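Local atomic coordinates of PR domain zinc finger protein 2 (Homo sapiens, PDB entry 2QPW), a protein that methylates histone H3 on a specific lysine with S-adenosyl-L-methionine as donor through its PR domain, and may also act as a DNA-binding transcription factor. Residues A[25-37]-A[44-57]. Sequence-based numbering, arbitrary orientation.
Sequences RGLPEEVRLFPSA and GVWATKPILKGKKF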
loop_
_atom_site.group_PDB
_atom_site.type_symbol
_atom_site.label_atom_id
_atom_site.label_comp_id
_atom_site.label_asym_id
_atom_site.label_seq_id
_atom_site.Cartn_x
_atom_site.Cartn_y
_atom_site.Cartn_z
ATOM N N ARG A 25 12.075 1.865 -10.967
ATOM C CA ARG A 25 13.366 2.539 -10.719
ATOM C C ARG A 25 13.414 3.265 -9.396
ATOM O O ARG A 25 14.494 3.616 -8.886
ATOM C CB ARG A 25 13.723 3.527 -11.849
ATOM C CG ARG A 25 13.888 2.900 -13.220
ATOM C CD ARG A 25 14.612 3.913 -14.182
ATOM N NE ARG A 25 13.852 5.154 -14.287
ATOM C CZ ARG A 25 12.994 5.470 -15.264
ATOM N NH1 ARG A 25 12.775 4.656 -16.286
ATOM N NH2 ARG A 25 12.335 6.621 -15.185
ATOM N N GLY A 26 12.226 3.527 -8.839
ATOM C CA GLY A 26 12.107 4.294 -7.627
ATOM C C GLY A 26 12.189 3.607 -6.272
ATOM O O GLY A 26 12.168 4.305 -5.260
ATOM N N LEU A 27 12.276 2.263 -6.229
ATOM C CA LEU A 27 12.246 1.530 -4.956
ATOM C C LEU A 27 13.562 1.728 -4.162
ATOM O O LEU A 27 14.655 1.835 -4.771
ATOM C CB LEU A 27 12.059 0.014 -5.228
ATOM C CG LEU A 27 10.713 -0.644 -5.587
ATOM C CD1 LEU A 27 10.145 -0.131 -6.902
ATOM C CD2 LEU A 27 10.856 -2.155 -5.627
ATOM N N PRO A 28 13.481 1.781 -2.815
ATOM C CA PRO A 28 14.713 1.709 -2.041
ATOM C C PRO A 28 15.207 0.250 -1.949
ATOM O O PRO A 28 14.474 -0.669 -2.292
ATOM C CB PRO A 28 14.274 2.199 -0.649
ATOM C CG PRO A 28 12.823 1.722 -0.559
ATOM C CD PRO A 28 12.288 1.953 -1.946
ATOM N N GLU A 29 16.447 0.073 -1.492
ATOM C CA GLU A 29 17.084 -1.247 -1.454
ATOM C C GLU A 29 16.278 -2.302 -0.679
ATOM O O GLU A 29 16.243 -3.460 -1.108
ATOM C CB GLU A 29 18.492 -1.115 -0.860
ATOM C CG GLU A 29 19.379 -2.375 -0.979
ATOM C CD GLU A 29 20.790 -2.167 -0.436
ATOM O OE1 GLU A 29 21.240 -1.006 -0.308
ATOM O OE2 GLU A 29 21.470 -3.180 -0.169
ATOM N N GLU A 30 15.662 -1.892 0.444
ATOM C CA GLU A 30 14.945 -2.766 1.432
ATOM C C GLU A 30 13.764 -3.527 0.881
ATOM O O GLU A 30 13.257 -4.445 1.558
ATOM C CB GLU A 30 14.267 -1.907 2.554
ATOM C CG GLU A 30 15.112 -1.037 3.358
ATOM C CD GLU A 30 15.287 0.300 2.703
ATOM O OE1 GLU A 30 14.580 1.246 3.090
ATOM O OE2 GLU A 30 16.093 0.401 1.784
ATOM N N VAL A 31 13.252 -3.097 -0.279
ATOM C CA VAL A 31 12.045 -3.710 -0.850
ATOM C C VAL A 31 12.175 -4.100 -2.329
ATOM O O VAL A 31 13.058 -3.569 -3.058
ATOM C CB VAL A 31 10.759 -2.776 -0.665
ATOM C CG1 VAL A 31 10.608 -2.386 0.810
ATOM C CG2 VAL A 31 10.841 -1.529 -1.554
ATOM N N ARG A 32 11.309 -5.021 -2.769
ATOM C CA ARG A 32 11.204 -5.388 -4.202
ATOM C C ARG A 32 9.746 -5.649 -4.548
ATOM O O ARG A 32 8.944 -5.984 -3.657
ATOM C CB ARG A 32 12.030 -6.664 -4.509
ATOM C CG ARG A 32 11.460 -7.962 -3.921
ATOM C CD ARG A 32 12.160 -9.211 -4.538
ATOM N NE ARG A 32 13.575 -9.263 -4.141
ATOM C CZ ARG A 32 14.604 -8.958 -4.939
ATOM N NH1 ARG A 32 14.405 -8.589 -6.208
ATOM N NH2 ARG A 32 15.840 -9.028 -4.472
ATOM N N LEU A 33 9.400 -5.516 -5.832
ATOM C CA LEU A 33 8.050 -5.897 -6.322
ATOM C C LEU A 33 8.016 -7.355 -6.788
ATOM O O LEU A 33 8.949 -7.811 -7.485
ATOM C CB LEU A 33 7.621 -4.974 -7.485
ATOM C CG LEU A 33 7.562 -3.467 -7.184
ATOM C CD1 LEU A 33 6.875 -2.770 -8.358
ATOM C CD2 LEU A 33 6.783 -3.177 -5.901
ATOM N N PHE A 34 6.954 -8.085 -6.426
ATOM C CA PHE A 34 6.846 -9.510 -6.727
ATOM C C PHE A 34 5.404 -9.910 -6.472
ATOM O O PHE A 34 4.769 -9.319 -5.591
ATOM C CB PHE A 34 7.812 -10.341 -5.826
ATOM C CG PHE A 34 8.116 -11.711 -6.377
ATOM C CD1 PHE A 34 8.927 -11.858 -7.497
ATOM C CD2 PHE A 34 7.524 -12.836 -5.822
ATOM C CE1 PHE A 34 9.166 -13.108 -8.039
ATOM C CE2 PHE A 34 7.778 -14.106 -6.349
ATOM C CZ PHE A 34 8.589 -14.228 -7.462
ATOM N N PRO A 35 4.848 -10.894 -7.247
ATOM C CA PRO A 35 3.451 -11.306 -6.965
ATOM C C PRO A 35 3.079 -11.436 -5.461
ATOM O O PRO A 35 3.869 -11.994 -4.669
ATOM C CB PRO A 35 3.344 -12.657 -7.706
ATOM C CG PRO A 35 4.217 -12.470 -8.892
ATOM C CD PRO A 35 5.397 -11.613 -8.421
ATOM N N SER A 36 1.912 -10.915 -5.064
ATOM C CA SER A 36 1.478 -10.932 -3.658
ATOM C C SER A 36 1.125 -12.362 -3.240
ATOM O O SER A 36 0.622 -13.097 -4.065
ATOM C CB SER A 36 0.215 -10.081 -3.483
ATOM O OG SER A 36 -0.177 -10.066 -2.112
ATOM N N ALA A 37 1.424 -12.763 -2.014
ATOM C CA ALA A 37 0.956 -14.088 -1.523
ATOM C C ALA A 37 -0.492 -14.004 -1.035
ATOM O O ALA A 37 -1.236 -15.015 -1.046
ATOM C CB ALA A 37 1.878 -14.598 -0.387
ATOM N N GLY A 44 2.625 -7.385 -5.371
ATOM C CA GLY A 44 2.786 -6.898 -3.986
ATOM C C GLY A 44 4.247 -6.470 -3.733
ATOM O O GLY A 44 5.040 -6.374 -4.672
ATOM N N VAL A 45 4.563 -6.129 -2.469
ATOM C CA VAL A 45 5.875 -5.596 -2.076
ATOM C C VAL A 45 6.443 -6.481 -0.968
ATOM O O VAL A 45 5.719 -6.831 -0.038
ATOM C CB VAL A 45 5.748 -4.137 -1.522
ATOM C CG1 VAL A 45 7.108 -3.531 -1.251
ATOM C CG2 VAL A 45 4.937 -3.249 -2.537
ATOM N N TRP A 46 7.731 -6.812 -1.086
ATOM C CA TRP A 46 8.414 -7.773 -0.187
ATOM C C TRP A 46 9.720 -7.229 0.351
ATOM O O TRP A 46 10.440 -6.518 -0.349
ATOM C CB TRP A 46 8.717 -9.098 -0.918
ATOM C CG TRP A 46 7.502 -9.812 -1.423
ATOM C CD1 TRP A 46 6.775 -9.489 -2.514
ATOM C CD2 TRP A 46 6.903 -10.998 -0.871
ATOM N NE1 TRP A 46 5.728 -10.380 -2.685
ATOM C CE2 TRP A 46 5.780 -11.314 -1.684
ATOM C CE3 TRP A 46 7.175 -11.797 0.255
ATOM C CZ2 TRP A 46 4.932 -12.434 -1.429
ATOM C CZ3 TRP A 46 6.335 -12.929 0.516
ATOM C CH2 TRP A 46 5.213 -13.207 -0.322
ATOM N N ALA A 47 10.053 -7.564 1.587
ATOM C CA ALA A 47 11.344 -7.111 2.165
ATOM C C ALA A 47 12.485 -7.935 1.567
ATOM O O ALA A 47 12.322 -9.151 1.339
ATOM C CB ALA A 47 11.318 -7.272 3.681
ATOM N N THR A 48 13.604 -7.269 1.281
ATOM C CA THR A 48 14.797 -7.961 0.721
ATOM C C THR A 48 15.878 -8.185 1.783
ATOM O O THR A 48 16.882 -8.924 1.557
ATOM C CB THR A 48 15.450 -7.137 -0.422
ATOM O OG1 THR A 48 15.920 -5.893 0.107
ATOM C CG2 THR A 48 14.482 -6.915 -1.596
ATOM N N LYS A 49 15.707 -7.523 2.918
ATOM C CA LYS A 49 16.679 -7.513 4.014
ATOM C C LYS A 49 15.944 -7.076 5.294
ATOM O O LYS A 49 14.787 -6.625 5.207
ATOM C CB LYS A 49 17.819 -6.549 3.668
ATOM C CG LYS A 49 17.490 -5.074 3.613
ATOM C CD LYS A 49 18.710 -4.260 3.102
ATOM C CE LYS A 49 19.693 -4.023 4.240
ATOM N NZ LYS A 49 20.789 -3.031 3.963
ATOM N N PRO A 50 16.574 -7.229 6.481
ATOM C CA PRO A 50 15.865 -6.820 7.722
ATOM C C PRO A 50 15.496 -5.327 7.720
ATOM O O PRO A 50 16.329 -4.466 7.359
ATOM C CB PRO A 50 16.895 -7.104 8.841
ATOM C CG PRO A 50 17.808 -8.139 8.254
ATOM C CD PRO A 50 17.910 -7.799 6.774
ATOM N N ILE A 51 14.255 -5.041 8.109
ATOM C CA ILE A 51 13.751 -3.643 8.222
ATOM C C ILE A 51 13.402 -3.425 9.706
ATOM O O ILE A 51 12.625 -4.189 10.277
ATOM C CB ILE A 51 12.485 -3.397 7.309
ATOM C CG1 ILE A 51 12.760 -3.801 5.834
ATOM C CG2 ILE A 51 12.051 -1.886 7.379
ATOM C CD1 ILE A 51 11.541 -3.678 4.868
ATOM N N LEU A 52 13.995 -2.396 10.319
ATOM C CA LEU A 52 13.731 -2.029 11.716
ATOM C C LEU A 52 12.304 -1.506 11.968
ATOM O O LEU A 52 11.663 -0.936 11.075
ATOM C CB LEU A 52 14.711 -0.934 12.152
ATOM C CG LEU A 52 16.219 -1.098 11.852
ATOM C CD1 LEU A 52 17.060 0.064 12.445
ATOM C CD2 LEU A 52 16.671 -2.408 12.377
ATOM N N LYS A 53 11.816 -1.692 13.186
ATOM C CA LYS A 53 10.567 -1.060 13.608
ATOM C C LYS A 53 10.732 0.458 13.510
ATOM O O LYS A 53 11.802 1.006 13.837
ATOM C CB LYS A 53 10.233 -1.482 15.041
ATOM C CG LYS A 53 8.909 -0.974 15.596
ATOM C CD LYS A 53 8.709 -1.498 17.046
ATOM C CE LYS A 53 7.402 -0.922 17.621
ATOM N NZ LYS A 53 7.249 -1.234 19.068
ATOM N N GLY A 54 9.679 1.162 13.089
ATOM C CA GLY A 54 9.765 2.615 12.906
ATOM C C GLY A 54 10.293 3.182 11.582
ATOM O O GLY A 54 10.294 4.410 11.396
ATOM N N LYS A 55 10.702 2.335 10.645
ATOM C CA LYS A 55 11.157 2.789 9.327
ATOM C C LYS A 55 9.983 3.392 8.513
ATOM O O LYS A 55 8.932 2.755 8.410
ATOM C CB LYS A 55 11.815 1.629 8.560
ATOM C CG LYS A 55 12.234 1.918 7.098
ATOM C CD LYS A 55 13.388 2.977 6.988
ATOM C CE LYS A 55 13.748 3.220 5.507
ATOM N NZ LYS A 55 14.833 4.251 5.333
ATOM N N LYS A 56 10.192 4.589 7.944
ATOM C CA LYS A 56 9.175 5.337 7.159
ATOM C C LYS A 56 9.385 5.229 5.645
ATOM O O LYS A 56 10.504 5.400 5.147
ATOM C CB LYS A 56 9.258 6.817 7.540
ATOM C CG LYS A 56 8.211 7.712 6.941
ATOM C CD LYS A 56 8.272 9.081 7.622
ATOM C CE LYS A 56 9.626 9.775 7.497
ATOM N NZ LYS A 56 9.827 10.408 6.172
ATOM N N PHE A 57 8.314 4.976 4.913
ATOM C CA PHE A 57 8.354 4.954 3.442
ATOM C C PHE A 57 7.321 5.936 2.904
ATOM O O PHE A 57 6.280 6.127 3.534
ATOM C CB PHE A 57 7.981 3.578 2.945
ATOM C CG PHE A 57 8.929 2.483 3.407
ATOM C CD1 PHE A 57 8.515 1.543 4.353
ATOM C CD2 PHE A 57 10.200 2.386 2.861
ATOM C CE1 PHE A 57 9.379 0.497 4.763
ATOM C CE2 PHE A 57 11.078 1.384 3.274
ATOM C CZ PHE A 57 10.666 0.433 4.223
HETATM O O HOH W 1 14.476 3.609 2.486
#
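Trp-46 lies along the end of strand 31-35 with its indole edge turned to the Phe-34 and Pro-35 carbonyls. NE1 gives a hydrogen bond to Phe-34 O (3.2 Å), which lies in the indole plane, and a weak one to Pro-35 O. Phe-34 O also accepts from Gly-44 N, on the opposite face of its carbonyl plane, so two donors grip one oxygen. The Phe-34 ring turns its edge to the indole's five-membered ring in a T-shaped pair, planes at 79°, while Ala-37 CB meets the far end of the indole at CH2 (3.6 Å). Where strand 44-47 ends, Thr-48 OG1, tucked between its own backbone N and carbonyl carbon (chi1 63°), donates to Glu-29 O at 2.7 Å. Its CG2 rests obliquely against the Arg-32 guanidinium. On the buried face, Val-45 sets CG1 against Val-31 CB (3.8 Å) and CG2 against Leu-33 CD2. Further along, Glu-30 bends at chi2, bringing OE1 to the edge of the Phe-57 ring, 3.5 Å from CE2, and into a long salt bridge with Lys-55 NZ (3.8 Å). Strands 31-35 and 44-47 form an antiparallel beta hairpin of the SET-related PR domain; residues 48-55 lead on to strand 56-57 of another sheet.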